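Local structure of Drep2 (Drosophila melanogaster, 4D2K) at residues Lys9-Lys13 with Phe66-Ala70. The protein probably takes part in apoptotic DNA fragmentation, its CIDE domain, the part described here, serving self-association into higher-order assemblies. Sequence-based numbering, arbitrary orientation.
Sequences KRPLK and FRTLA
The guanidinium of Arg10 has Phe66 over one face and a backbone carbonyl at its edge. Phe66 CE2 stands 4.1 Å above the guanidinium plane, over its centre, but the two planes are 40° apart, a tilted approach rather than a parallel stack. At the edge, Arg10 NH1 donates a hydrogen bond to Arg67 O at 3.2 Å; the acceptor lies almost in the guanidinium plane, whereas the donor sits above the carbonyl plane, and the N-H...O angle of 148° shows a bent bond. Leu69 O is also near this edge, 3.6 Å from Arg10 NH1. Both segments belong to the ubiquitin-like CIDE-N fold, where the C-terminal part of helix 63-67 and the residues that follow pack beside strand 10-16, itself paired with strand 22-27. Phe66 CG lies anti to the backbone N (chi1 163°), which places the ring beside the strand, where Leu12 CD1 approaches Phe66 CE1 obliquely at 3.5 Å. Phe30, Leu33 and Val27 also touch the buried Phe66 side chain. A leucine in place of Arg10 would probably leave Arg67 O without this donor and Phe66 without its guanidinium neighbour. Farther along the strand, Leu12 CD2 reaches within 3.6 Å of Ala70 O, a carbonyl that accepts a hydrogen bond from Thr73 OG1.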
ATOM      1  N   LYS A   9     -14.912   4.002  -3.570  1.00 57.75           N
ATOM      2  CA  LYS A   9     -13.685   4.553  -3.016  1.00 54.03           C
ATOM      3  C   LYS A   9     -13.630   4.292  -1.514  1.00 51.68           C
ATOM      4  O   LYS A   9     -14.625   4.483  -0.814  1.00 51.92           O
ATOM      5  CB  LYS A   9     -13.607   6.059  -3.292  1.00 53.29           C
ATOM      6  CG  LYS A   9     -13.745   6.472  -4.767  1.00 57.40           C
ATOM      7  CD  LYS A   9     -12.525   6.192  -5.626  1.00 62.26           C
ATOM      8  CE  LYS A   9     -12.821   6.606  -7.066  1.00 71.92           C
ATOM      9  NZ  LYS A   9     -11.629   6.613  -7.955  1.00 73.91           N
ATOM     10  N   ARG A  10     -12.465   3.907  -1.006  1.00 44.74           N
ATOM     11  CA  ARG A  10     -12.349   3.584   0.419  1.00 44.04           C
ATOM     12  C   ARG A  10     -11.038   4.181   0.937  1.00 39.71           C
ATOM     13  O   ARG A  10     -10.064   4.258   0.189  1.00 39.01           O
ATOM     14  CB  ARG A  10     -12.388   2.057   0.631  1.00 42.75           C
ATOM     15  CG  ARG A  10     -11.137   1.337   0.119  1.00 44.49           C
ATOM     16  CD  ARG A  10     -11.290  -0.172  -0.008  1.00 54.33           C
ATOM     17  NE  ARG A  10     -12.229  -0.534  -1.073  1.00 62.32           N
ATOM     18  CZ  ARG A  10     -12.758  -1.745  -1.225  1.00 59.86           C
ATOM     19  NH1 ARG A  10     -12.429  -2.716  -0.387  1.00 58.37           N
ATOM     20  NH2 ARG A  10     -13.601  -1.988  -2.220  1.00 70.30           N
ATOM     21  N   PRO A  11     -10.988   4.552   2.221  1.00 36.43           N
ATOM     22  CA  PRO A  11      -9.736   5.059   2.799  1.00 34.71           C
ATOM     23  C   PRO A  11      -8.833   3.895   3.142  1.00 36.03           C
ATOM     24  O   PRO A  11      -9.350   2.864   3.572  1.00 32.81           O
ATOM     25  CB  PRO A  11     -10.188   5.781   4.066  1.00 36.98           C
ATOM     26  CG  PRO A  11     -11.487   5.108   4.438  1.00 35.64           C
ATOM     27  CD  PRO A  11     -12.123   4.652   3.154  1.00 38.54           C
ATOM     28  N   LEU A  12      -7.527   4.038   2.901  1.00 35.28           N
ATOM     29  CA  LEU A  12      -6.519   3.059   3.302  1.00 31.88           C
ATOM     30  C   LEU A  12      -5.313   3.855   3.784  1.00 35.50           C
ATOM     31  O   LEU A  12      -5.159   5.021   3.386  1.00 32.69           O
ATOM     32  CB  LEU A  12      -6.138   2.137   2.133  1.00 32.34           C
ATOM     33  CG  LEU A  12      -7.257   1.249   1.565  1.00 37.11           C
ATOM     34  CD1 LEU A  12      -6.811   0.508   0.307  1.00 33.53           C
ATOM     35  CD2 LEU A  12      -7.789   0.295   2.628  1.00 32.28           C
ATOM     36  N   LYS A  13      -4.468   3.254   4.630  1.00 32.10           N
ATOM     37  CA  LYS A  13      -3.258   3.936   5.105  1.00 36.17           C
ATOM     38  C   LYS A  13      -2.016   3.329   4.431  1.00 39.06           C
ATOM     39  O   LYS A  13      -1.836   2.110   4.409  1.00 36.54           O
ATOM     40  CB  LYS A  13      -3.144   3.854   6.636  1.00 33.77           C
ATOM     41  CG  LYS A  13      -4.230   4.673   7.410  1.00 35.98           C
ATOM     42  CD  LYS A  13      -4.253   4.290   8.919  1.00 37.38           C
ATOM     43  CE  LYS A  13      -5.279   5.112   9.747  1.00 36.93           C
ATOM     44  NZ  LYS A  13      -5.341   4.697  11.199  1.00 33.05           N
ATOM     45  N   PHE A  66      -7.416  -7.324  -2.464  1.00 38.79           N
ATOM     46  CA  PHE A  66      -7.544  -5.908  -2.184  1.00 39.16           C
ATOM     47  C   PHE A  66      -8.961  -5.589  -1.724  1.00 38.36           C
ATOM     48  O   PHE A  66      -9.157  -4.884  -0.731  1.00 36.31           O
ATOM     49  CB  PHE A  66      -7.184  -5.068  -3.421  1.00 39.34           C
ATOM     50  CG  PHE A  66      -7.665  -3.651  -3.327  1.00 39.76           C
ATOM     51  CD1 PHE A  66      -6.870  -2.677  -2.749  1.00 38.29           C
ATOM     52  CD2 PHE A  66      -8.936  -3.298  -3.782  1.00 41.06           C
ATOM     53  CE1 PHE A  66      -7.325  -1.368  -2.624  1.00 40.15           C
ATOM     54  CE2 PHE A  66      -9.404  -2.002  -3.654  1.00 42.82           C
ATOM     55  CZ  PHE A  66      -8.594  -1.028  -3.072  1.00 43.78           C
ATOM     56  N   ARG A  67      -9.948  -6.149  -2.415  1.00 39.72           N
ATOM     57  CA  ARG A  67     -11.335  -5.839  -2.094  1.00 42.97           C
ATOM     58  C   ARG A  67     -11.702  -6.410  -0.775  1.00 41.52           C
ATOM     59  O   ARG A  67     -12.654  -5.913  -0.150  1.00 37.90           O
ATOM     60  CB  ARG A  67     -12.314  -6.359  -3.154  1.00 42.89           C
ATOM     61  CG  ARG A  67     -12.314  -5.543  -4.430  1.00 47.03           C
ATOM     62  CD  ARG A  67     -13.443  -5.945  -5.375  1.00 48.32           C
ATOM     63  NE  ARG A  67     -13.157  -7.208  -6.053  1.00 52.44           N
ATOM     64  CZ  ARG A  67     -12.298  -7.324  -7.064  1.00 56.26           C
ATOM     65  NH1 ARG A  67     -11.643  -6.257  -7.498  1.00 59.60           N
ATOM     66  NH2 ARG A  67     -12.087  -8.501  -7.643  1.00 59.71           N
ATOM     67  N   THR A  68     -10.929  -7.389  -0.283  1.00 37.77           N
ATOM     68  CA  THR A  68     -11.286  -7.846   1.081  1.00 36.20           C
ATOM     69  C   THR A  68     -10.794  -6.928   2.211  1.00 35.39           C
ATOM     70  O   THR A  68     -11.110  -7.168   3.370  1.00 33.81           O
ATOM     71  CB  THR A  68     -10.735  -9.227   1.406  1.00 39.76           C
ATOM     72  OG1 THR A  68      -9.329  -9.148   1.710  1.00 36.53           O
ATOM     73  CG2 THR A  68     -11.058 -10.199   0.278  1.00 36.23           C
ATOM     74  N   LEU A  69      -9.957  -5.936   1.903  1.00 37.05           N
ATOM     75  CA  LEU A  69      -9.374  -5.065   2.943  1.00 35.21           C
ATOM     76  C   LEU A  69     -10.378  -4.118   3.621  1.00 35.93           C
ATOM     77  O   LEU A  69     -11.110  -3.412   2.936  1.00 34.63           O
ATOM     78  CB  LEU A  69      -8.246  -4.205   2.345  1.00 32.75           C
ATOM     79  CG  LEU A  69      -7.062  -4.970   1.772  1.00 35.49           C
ATOM     80  CD1 LEU A  69      -5.986  -4.014   1.240  1.00 33.10           C
ATOM     81  CD2 LEU A  69      -6.500  -5.937   2.824  1.00 38.91           C
ATOM     82  N   ALA A  70     -10.357  -4.051   4.953  1.00 34.76           N
ATOM     83  CA  ALA A  70     -11.190  -3.108   5.696  1.00 31.92           C
ATOM     84  C   ALA A  70     -10.683  -1.679   5.516  1.00 36.50           C
ATOM     85  O   ALA A  70      -9.473  -1.465   5.302  1.00 33.81           O
ATOM     86  CB  ALA A  70     -11.208  -3.461   7.185  1.00 28.55           C
TER